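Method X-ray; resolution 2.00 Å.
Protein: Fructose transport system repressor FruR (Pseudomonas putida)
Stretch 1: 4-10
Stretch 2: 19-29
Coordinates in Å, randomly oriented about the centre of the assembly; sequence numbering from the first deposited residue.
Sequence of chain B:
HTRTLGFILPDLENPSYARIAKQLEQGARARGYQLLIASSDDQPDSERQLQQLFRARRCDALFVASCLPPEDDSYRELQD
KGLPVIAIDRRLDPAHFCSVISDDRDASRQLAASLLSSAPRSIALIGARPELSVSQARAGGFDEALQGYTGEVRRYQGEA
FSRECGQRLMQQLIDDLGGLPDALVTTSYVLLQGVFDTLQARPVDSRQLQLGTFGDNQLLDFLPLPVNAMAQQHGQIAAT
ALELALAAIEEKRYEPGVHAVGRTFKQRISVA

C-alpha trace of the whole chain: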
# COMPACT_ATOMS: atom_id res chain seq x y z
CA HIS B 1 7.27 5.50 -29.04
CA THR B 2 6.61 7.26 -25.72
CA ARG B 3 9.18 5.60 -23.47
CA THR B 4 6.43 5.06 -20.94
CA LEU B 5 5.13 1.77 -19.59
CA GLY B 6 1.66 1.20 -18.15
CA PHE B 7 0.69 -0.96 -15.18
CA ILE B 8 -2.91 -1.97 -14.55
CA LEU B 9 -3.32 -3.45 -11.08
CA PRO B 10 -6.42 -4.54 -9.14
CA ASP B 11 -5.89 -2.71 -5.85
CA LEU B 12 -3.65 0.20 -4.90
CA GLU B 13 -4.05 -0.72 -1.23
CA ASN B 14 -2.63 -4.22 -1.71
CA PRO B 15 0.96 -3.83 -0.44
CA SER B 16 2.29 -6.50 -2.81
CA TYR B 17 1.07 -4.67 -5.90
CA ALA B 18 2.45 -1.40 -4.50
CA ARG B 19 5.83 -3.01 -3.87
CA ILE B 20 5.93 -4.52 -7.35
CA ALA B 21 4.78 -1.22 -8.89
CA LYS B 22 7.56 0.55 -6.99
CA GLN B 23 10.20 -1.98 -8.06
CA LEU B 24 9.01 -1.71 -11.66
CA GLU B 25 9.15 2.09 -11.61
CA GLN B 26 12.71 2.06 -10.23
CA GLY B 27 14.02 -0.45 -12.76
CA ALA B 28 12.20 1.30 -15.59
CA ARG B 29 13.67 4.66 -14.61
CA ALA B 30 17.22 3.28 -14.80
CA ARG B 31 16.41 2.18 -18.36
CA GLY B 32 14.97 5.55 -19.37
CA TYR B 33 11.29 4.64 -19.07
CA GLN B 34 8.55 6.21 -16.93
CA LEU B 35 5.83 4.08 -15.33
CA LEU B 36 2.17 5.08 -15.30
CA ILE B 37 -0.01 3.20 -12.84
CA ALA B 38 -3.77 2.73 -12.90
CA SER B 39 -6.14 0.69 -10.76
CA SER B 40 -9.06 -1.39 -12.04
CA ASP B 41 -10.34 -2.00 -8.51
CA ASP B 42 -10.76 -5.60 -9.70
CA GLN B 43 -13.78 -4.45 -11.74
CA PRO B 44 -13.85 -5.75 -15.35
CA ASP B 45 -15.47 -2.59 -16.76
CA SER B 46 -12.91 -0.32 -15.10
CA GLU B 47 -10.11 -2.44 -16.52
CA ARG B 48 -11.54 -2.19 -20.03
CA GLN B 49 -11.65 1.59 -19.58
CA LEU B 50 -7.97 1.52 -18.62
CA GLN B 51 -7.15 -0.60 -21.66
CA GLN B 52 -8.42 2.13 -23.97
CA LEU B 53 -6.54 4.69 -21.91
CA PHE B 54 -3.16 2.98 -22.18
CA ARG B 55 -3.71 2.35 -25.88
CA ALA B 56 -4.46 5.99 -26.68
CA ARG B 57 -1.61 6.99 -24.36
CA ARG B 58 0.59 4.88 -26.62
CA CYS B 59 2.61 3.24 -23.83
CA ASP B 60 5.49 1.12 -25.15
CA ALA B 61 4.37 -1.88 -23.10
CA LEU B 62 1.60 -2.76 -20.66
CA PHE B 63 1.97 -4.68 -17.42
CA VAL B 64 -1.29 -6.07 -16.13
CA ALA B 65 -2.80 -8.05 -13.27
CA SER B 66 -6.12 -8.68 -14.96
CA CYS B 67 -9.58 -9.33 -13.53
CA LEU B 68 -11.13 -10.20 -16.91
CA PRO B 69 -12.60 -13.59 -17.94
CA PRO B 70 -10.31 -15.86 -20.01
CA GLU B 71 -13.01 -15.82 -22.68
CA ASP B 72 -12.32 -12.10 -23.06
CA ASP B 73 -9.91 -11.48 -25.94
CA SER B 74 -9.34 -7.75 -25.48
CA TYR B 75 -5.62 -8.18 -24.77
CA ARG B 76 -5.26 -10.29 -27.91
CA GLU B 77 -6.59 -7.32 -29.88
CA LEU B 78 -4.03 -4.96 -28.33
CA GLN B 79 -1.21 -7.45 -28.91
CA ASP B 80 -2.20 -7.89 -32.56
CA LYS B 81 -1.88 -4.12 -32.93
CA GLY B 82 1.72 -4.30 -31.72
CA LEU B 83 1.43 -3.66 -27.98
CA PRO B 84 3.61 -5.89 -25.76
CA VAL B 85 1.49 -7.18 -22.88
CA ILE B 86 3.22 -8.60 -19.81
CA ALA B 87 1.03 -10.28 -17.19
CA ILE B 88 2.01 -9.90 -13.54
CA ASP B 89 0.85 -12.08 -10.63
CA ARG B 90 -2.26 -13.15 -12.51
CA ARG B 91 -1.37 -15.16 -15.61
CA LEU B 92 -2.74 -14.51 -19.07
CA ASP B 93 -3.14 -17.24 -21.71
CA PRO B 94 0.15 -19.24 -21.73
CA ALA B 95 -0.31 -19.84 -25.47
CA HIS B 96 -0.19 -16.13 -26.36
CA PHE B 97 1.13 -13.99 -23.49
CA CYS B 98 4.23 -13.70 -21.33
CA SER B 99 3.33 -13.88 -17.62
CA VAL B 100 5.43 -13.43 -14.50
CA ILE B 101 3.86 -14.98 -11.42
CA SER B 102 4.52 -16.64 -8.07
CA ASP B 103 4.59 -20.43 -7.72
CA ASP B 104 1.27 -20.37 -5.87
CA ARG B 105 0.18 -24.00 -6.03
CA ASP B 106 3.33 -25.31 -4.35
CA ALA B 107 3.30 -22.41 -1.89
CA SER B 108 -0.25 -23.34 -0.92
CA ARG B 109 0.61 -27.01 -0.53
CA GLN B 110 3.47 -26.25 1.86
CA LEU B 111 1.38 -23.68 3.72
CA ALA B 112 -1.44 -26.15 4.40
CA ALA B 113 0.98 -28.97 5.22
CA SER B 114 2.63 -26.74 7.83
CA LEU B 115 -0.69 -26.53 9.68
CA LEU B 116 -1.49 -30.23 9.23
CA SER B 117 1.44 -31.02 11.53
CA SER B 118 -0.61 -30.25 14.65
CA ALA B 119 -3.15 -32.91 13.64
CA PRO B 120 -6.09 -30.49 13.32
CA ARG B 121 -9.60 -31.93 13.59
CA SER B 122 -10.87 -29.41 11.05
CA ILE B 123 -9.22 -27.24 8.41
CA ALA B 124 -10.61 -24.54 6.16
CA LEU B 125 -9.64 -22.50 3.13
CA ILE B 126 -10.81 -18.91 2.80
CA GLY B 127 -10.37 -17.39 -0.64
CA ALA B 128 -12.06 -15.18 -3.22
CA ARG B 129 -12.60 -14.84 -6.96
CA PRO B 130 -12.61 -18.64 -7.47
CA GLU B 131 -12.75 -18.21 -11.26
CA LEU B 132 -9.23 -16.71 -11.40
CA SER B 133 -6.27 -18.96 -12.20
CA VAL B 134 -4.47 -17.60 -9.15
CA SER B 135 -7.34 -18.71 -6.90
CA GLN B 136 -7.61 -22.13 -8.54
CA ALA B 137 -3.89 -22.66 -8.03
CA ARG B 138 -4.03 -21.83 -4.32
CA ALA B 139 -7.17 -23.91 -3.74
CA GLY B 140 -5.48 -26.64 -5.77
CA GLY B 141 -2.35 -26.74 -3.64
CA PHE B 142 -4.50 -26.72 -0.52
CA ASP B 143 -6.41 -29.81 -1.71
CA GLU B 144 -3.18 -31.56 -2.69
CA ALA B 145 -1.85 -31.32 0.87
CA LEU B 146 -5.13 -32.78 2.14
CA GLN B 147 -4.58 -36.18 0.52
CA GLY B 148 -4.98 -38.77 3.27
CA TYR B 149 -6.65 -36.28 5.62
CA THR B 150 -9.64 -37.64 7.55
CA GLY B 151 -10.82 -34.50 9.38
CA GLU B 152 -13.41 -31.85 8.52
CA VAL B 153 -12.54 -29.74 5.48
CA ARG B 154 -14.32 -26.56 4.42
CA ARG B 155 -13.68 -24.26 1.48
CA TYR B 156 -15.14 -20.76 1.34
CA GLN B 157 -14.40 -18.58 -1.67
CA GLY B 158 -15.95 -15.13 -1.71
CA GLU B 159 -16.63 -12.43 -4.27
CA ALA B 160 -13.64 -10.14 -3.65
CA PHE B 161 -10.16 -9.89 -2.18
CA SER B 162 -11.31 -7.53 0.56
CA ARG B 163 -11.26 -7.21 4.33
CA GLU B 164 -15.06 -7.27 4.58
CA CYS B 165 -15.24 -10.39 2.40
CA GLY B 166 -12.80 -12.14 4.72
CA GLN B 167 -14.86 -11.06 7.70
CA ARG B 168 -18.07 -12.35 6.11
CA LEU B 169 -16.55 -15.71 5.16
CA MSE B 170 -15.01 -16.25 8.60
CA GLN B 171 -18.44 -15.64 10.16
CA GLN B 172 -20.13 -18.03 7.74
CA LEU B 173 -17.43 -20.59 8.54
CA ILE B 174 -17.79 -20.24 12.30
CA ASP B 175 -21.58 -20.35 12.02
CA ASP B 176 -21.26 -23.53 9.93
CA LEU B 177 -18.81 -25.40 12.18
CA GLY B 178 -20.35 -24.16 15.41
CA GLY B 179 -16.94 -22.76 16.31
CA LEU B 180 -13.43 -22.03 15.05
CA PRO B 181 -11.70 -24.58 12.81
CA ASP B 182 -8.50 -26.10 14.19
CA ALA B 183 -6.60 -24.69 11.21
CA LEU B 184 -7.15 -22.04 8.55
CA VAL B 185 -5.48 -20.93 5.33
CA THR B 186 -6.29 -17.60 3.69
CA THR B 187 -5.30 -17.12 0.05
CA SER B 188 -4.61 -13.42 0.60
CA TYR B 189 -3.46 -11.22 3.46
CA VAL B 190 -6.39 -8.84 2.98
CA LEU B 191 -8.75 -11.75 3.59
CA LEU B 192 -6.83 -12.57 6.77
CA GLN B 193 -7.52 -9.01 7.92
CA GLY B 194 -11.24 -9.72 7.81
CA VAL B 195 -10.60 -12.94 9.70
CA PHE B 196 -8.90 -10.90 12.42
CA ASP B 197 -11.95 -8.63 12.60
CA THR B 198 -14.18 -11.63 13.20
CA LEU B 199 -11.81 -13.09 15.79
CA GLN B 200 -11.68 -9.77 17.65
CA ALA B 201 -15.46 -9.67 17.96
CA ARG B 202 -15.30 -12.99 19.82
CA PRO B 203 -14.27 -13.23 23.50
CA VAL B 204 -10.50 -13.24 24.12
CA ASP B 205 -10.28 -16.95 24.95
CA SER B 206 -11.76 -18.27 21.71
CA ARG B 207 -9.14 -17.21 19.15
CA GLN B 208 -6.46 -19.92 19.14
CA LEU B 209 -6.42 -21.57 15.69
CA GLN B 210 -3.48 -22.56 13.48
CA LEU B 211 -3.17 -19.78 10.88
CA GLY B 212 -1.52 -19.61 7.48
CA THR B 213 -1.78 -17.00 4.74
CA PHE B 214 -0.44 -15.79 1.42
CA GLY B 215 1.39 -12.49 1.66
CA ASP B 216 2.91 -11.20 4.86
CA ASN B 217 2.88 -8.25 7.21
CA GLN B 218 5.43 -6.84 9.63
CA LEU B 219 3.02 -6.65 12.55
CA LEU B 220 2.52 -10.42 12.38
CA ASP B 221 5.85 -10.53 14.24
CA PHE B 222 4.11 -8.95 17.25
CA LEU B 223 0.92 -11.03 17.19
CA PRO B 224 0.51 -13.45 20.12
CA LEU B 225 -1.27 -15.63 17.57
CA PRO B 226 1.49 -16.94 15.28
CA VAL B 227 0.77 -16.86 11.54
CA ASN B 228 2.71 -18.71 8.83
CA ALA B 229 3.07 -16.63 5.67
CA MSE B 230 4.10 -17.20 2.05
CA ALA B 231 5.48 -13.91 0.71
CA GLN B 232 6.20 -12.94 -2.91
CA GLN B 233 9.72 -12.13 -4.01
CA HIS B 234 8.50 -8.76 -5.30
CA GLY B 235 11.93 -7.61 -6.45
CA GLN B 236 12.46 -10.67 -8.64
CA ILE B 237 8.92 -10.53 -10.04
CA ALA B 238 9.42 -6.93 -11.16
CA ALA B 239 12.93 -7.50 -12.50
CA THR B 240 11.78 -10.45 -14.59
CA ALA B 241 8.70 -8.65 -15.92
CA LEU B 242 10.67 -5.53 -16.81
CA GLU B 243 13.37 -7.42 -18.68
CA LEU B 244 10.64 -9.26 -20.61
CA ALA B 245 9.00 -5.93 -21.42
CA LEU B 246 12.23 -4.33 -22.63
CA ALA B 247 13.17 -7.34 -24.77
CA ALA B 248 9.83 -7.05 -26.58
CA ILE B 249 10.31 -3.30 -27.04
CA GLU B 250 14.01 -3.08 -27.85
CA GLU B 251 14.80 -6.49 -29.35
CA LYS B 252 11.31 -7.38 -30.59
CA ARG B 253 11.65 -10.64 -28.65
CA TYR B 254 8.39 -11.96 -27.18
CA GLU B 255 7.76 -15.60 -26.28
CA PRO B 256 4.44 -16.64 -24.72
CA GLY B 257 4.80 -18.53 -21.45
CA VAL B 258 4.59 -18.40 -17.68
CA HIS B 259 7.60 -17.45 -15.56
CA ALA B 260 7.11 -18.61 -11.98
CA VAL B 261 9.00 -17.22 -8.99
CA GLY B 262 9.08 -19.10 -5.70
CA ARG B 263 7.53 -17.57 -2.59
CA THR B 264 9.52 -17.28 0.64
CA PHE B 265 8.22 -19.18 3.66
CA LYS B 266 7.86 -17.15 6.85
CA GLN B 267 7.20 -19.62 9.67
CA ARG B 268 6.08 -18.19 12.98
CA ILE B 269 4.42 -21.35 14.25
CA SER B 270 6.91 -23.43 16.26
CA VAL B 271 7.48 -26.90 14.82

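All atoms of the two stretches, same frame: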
# COMPACT_ATOMS: atom_id res chain seq x y z
N THR B 4 7.21 5.22 -22.15
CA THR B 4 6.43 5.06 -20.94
C THR B 4 5.84 3.66 -20.94
O THR B 4 5.50 3.12 -21.99
CB THR B 4 5.31 6.10 -20.83
OG1 THR B 4 4.35 5.88 -21.87
CG2 THR B 4 5.87 7.51 -20.96
N LEU B 5 5.73 3.08 -19.75
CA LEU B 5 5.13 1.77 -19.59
C LEU B 5 3.89 1.94 -18.71
O LEU B 5 3.88 2.78 -17.81
CB LEU B 5 6.12 0.83 -18.92
CG LEU B 5 7.54 0.82 -19.48
CD1 LEU B 5 8.50 0.05 -18.57
CD2 LEU B 5 7.55 0.24 -20.89
N GLY B 6 2.85 1.16 -18.98
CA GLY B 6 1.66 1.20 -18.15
C GLY B 6 1.57 -0.01 -17.25
O GLY B 6 2.06 -1.09 -17.60
N PHE B 7 0.95 0.16 -16.08
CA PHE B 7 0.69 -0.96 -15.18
C PHE B 7 -0.74 -0.89 -14.67
O PHE B 7 -1.11 0.04 -13.94
CB PHE B 7 1.69 -0.95 -14.02
CG PHE B 7 1.60 -2.17 -13.13
CD1 PHE B 7 0.94 -3.32 -13.54
CD2 PHE B 7 2.20 -2.17 -11.87
CE1 PHE B 7 0.86 -4.45 -12.72
CE2 PHE B 7 2.13 -3.29 -11.05
CZ PHE B 7 1.46 -4.43 -11.48
N ILE B 8 -1.56 -1.85 -15.07
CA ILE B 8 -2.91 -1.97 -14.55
C ILE B 8 -2.92 -2.99 -13.43
O ILE B 8 -2.63 -4.17 -13.65
CB ILE B 8 -3.88 -2.46 -15.64
CG1 ILE B 8 -4.01 -1.43 -16.76
CG2 ILE B 8 -5.25 -2.76 -15.04
CD1 ILE B 8 -4.88 -1.89 -17.91
N LEU B 9 -3.25 -2.55 -12.22
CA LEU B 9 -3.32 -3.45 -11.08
C LEU B 9 -4.70 -3.39 -10.43
O LEU B 9 -5.45 -2.43 -10.62
CB LEU B 9 -2.19 -3.16 -10.09
CG LEU B 9 -2.02 -1.71 -9.62
CD1 LEU B 9 -3.02 -1.39 -8.53
CD2 LEU B 9 -0.60 -1.47 -9.13
N PRO B 10 -5.06 -4.44 -9.66
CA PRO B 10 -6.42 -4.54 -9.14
C PRO B 10 -6.69 -3.64 -7.94
O PRO B 10 -7.82 -3.21 -7.75
CB PRO B 10 -6.52 -6.00 -8.70
CG PRO B 10 -5.37 -6.69 -9.34
CD PRO B 10 -4.29 -5.67 -9.43
N ARG B 19 4.42 -2.67 -3.88
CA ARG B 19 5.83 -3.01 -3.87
C ARG B 19 6.33 -3.35 -5.27
O ARG B 19 7.37 -2.85 -5.71
CB ARG B 19 6.09 -4.18 -2.92
CG ARG B 19 7.50 -4.74 -3.02
CD ARG B 19 8.48 -3.94 -2.19
NE ARG B 19 8.25 -4.13 -0.76
CZ ARG B 19 9.20 -4.46 0.11
NH1 ARG B 19 10.45 -4.62 -0.30
NH2 ARG B 19 8.90 -4.61 1.39
N ILE B 20 5.58 -4.18 -5.98
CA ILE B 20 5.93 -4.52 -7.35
C ILE B 20 5.93 -3.27 -8.23
O ILE B 20 6.86 -3.04 -9.00
CB ILE B 20 4.97 -5.58 -7.93
CG1 ILE B 20 5.19 -6.93 -7.23
CG2 ILE B 20 5.18 -5.72 -9.43
CD1 ILE B 20 4.16 -7.99 -7.59
N ALA B 21 4.88 -2.46 -8.11
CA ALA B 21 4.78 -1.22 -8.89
C ALA B 21 5.97 -0.31 -8.62
O ALA B 21 6.48 0.35 -9.53
CB ALA B 21 3.48 -0.51 -8.58
N LYS B 22 6.42 -0.28 -7.37
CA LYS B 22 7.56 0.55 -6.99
C LYS B 22 8.86 -0.00 -7.57
O LYS B 22 9.69 0.75 -8.08
CB LYS B 22 7.67 0.64 -5.47
CG LYS B 22 8.72 1.61 -4.96
CD LYS B 22 8.73 1.59 -3.44
CE LYS B 22 9.43 2.81 -2.85
NZ LYS B 22 9.24 2.85 -1.37
N GLN B 23 9.02 -1.32 -7.51
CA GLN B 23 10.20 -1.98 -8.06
C GLN B 23 10.25 -1.85 -9.58
O GLN B 23 11.33 -1.72 -10.17
CB GLN B 23 10.23 -3.46 -7.67
CG GLN B 23 10.40 -3.71 -6.18
CD GLN B 23 11.79 -3.37 -5.69
OE1 GLN B 23 11.95 -2.74 -4.65
NE2 GLN B 23 12.80 -3.77 -6.44
N LEU B 24 9.09 -1.91 -10.22
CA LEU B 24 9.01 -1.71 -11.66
C LEU B 24 9.43 -0.29 -12.01
O LEU B 24 10.22 -0.08 -12.93
CB LEU B 24 7.60 -1.97 -12.17
CG LEU B 24 7.19 -3.41 -12.47
CD1 LEU B 24 5.74 -3.45 -12.93
CD2 LEU B 24 8.11 -4.04 -13.51
N GLU B 25 8.89 0.68 -11.29
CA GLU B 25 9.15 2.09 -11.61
C GLU B 25 10.64 2.42 -11.48
O GLU B 25 11.19 3.16 -12.30
CB GLU B 25 8.31 3.02 -10.73
CG GLU B 25 8.21 4.44 -11.28
CD GLU B 25 7.05 5.23 -10.71
OE1 GLU B 25 6.56 4.87 -9.61
OE2 GLU B 25 6.61 6.22 -11.35
N GLN B 26 11.28 1.86 -10.46
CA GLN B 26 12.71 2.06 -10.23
C GLN B 26 13.55 1.49 -11.37
O GLN B 26 14.40 2.17 -11.94
CB GLN B 26 13.13 1.41 -8.92
CG GLN B 26 13.53 2.38 -7.83
CD GLN B 26 12.42 2.61 -6.82
OE1 GLN B 26 12.54 2.21 -5.66
NE2 GLN B 26 11.34 3.24 -7.26
N GLY B 27 13.30 0.22 -11.69
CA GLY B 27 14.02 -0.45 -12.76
C GLY B 27 13.78 0.22 -14.09
O GLY B 27 14.71 0.37 -14.89
N ALA B 28 12.54 0.64 -14.34
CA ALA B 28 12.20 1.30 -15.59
C ALA B 28 12.96 2.62 -15.72
O ALA B 28 13.48 2.95 -16.79
CB ALA B 28 10.70 1.53 -15.68
N ARG B 29 13.01 3.36 -14.62
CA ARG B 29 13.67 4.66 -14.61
C ARG B 29 15.15 4.54 -14.99
O ARG B 29 15.66 5.36 -15.75
CB ARG B 29 13.53 5.31 -13.23
CG ARG B 29 14.16 6.69 -13.13
CD ARG B 29 13.84 7.35 -11.80
NE ARG B 29 12.43 7.69 -11.67
CZ ARG B 29 11.60 7.16 -10.78
NH1 ARG B 29 12.05 6.27 -9.91
NH2 ARG B 29 10.33 7.53 -10.74

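Strand 4-9 and helix 19-29 pack against each other in nearly antiparallel fashion, with 171° between their N-to-C directions and a closest approach of 10.2 Å between their axes. The contact is small, burying 194 Å² in total, and wholly apolar: no hydrogen bond crosses it, and each of the residues that meet there is buried.

F7 is the centre of the contact and has the largest covered area, 66 Å². Its CA-to-CB bond points toward the helix, and with chi1 in the t rotamer the ring reaches three helix residues. L24 lies over one face, its CD1 4.3 Å from the ring centroid and 25° off the ring normal, a CH-pi arrangement in which L24 CD1 comes within 3.9 Å of F7 CD2. A21 instead meets the edge of the ring, near its plane, with CB 3.9 Å from F7 CD2. I20 adds a more distant contact, CG2 to F7 CE2 at 4.2 Å.

A21 follows with 32 Å² covered. The CA atoms of F7 and A21 are 7.5 Å apart, and the single methyl of A21 touches two strand side chains: besides F7 it meets L9, whose CD2 lies 4.2 Å from A21 CB. L5, F7 and L9 all direct CA-to-CB toward the helix, as expected from the alternation of a strand, whereas I8 makes no contact with it.

L5 extends the packing to the other end of the strand, where its CD1 lies 3.9 Å from A28 CB. Because the strand and the helix run in nearly opposite directions, L5 pairs with the later A28 and L9 with the earlier A21. Helical spacing brings A21, L24 and A28 onto one side, held by backbone hydrogen bonds such as A28 N to L24 O (2.8 Å), while R19, K22 and Q26 remain out of reach of the strand.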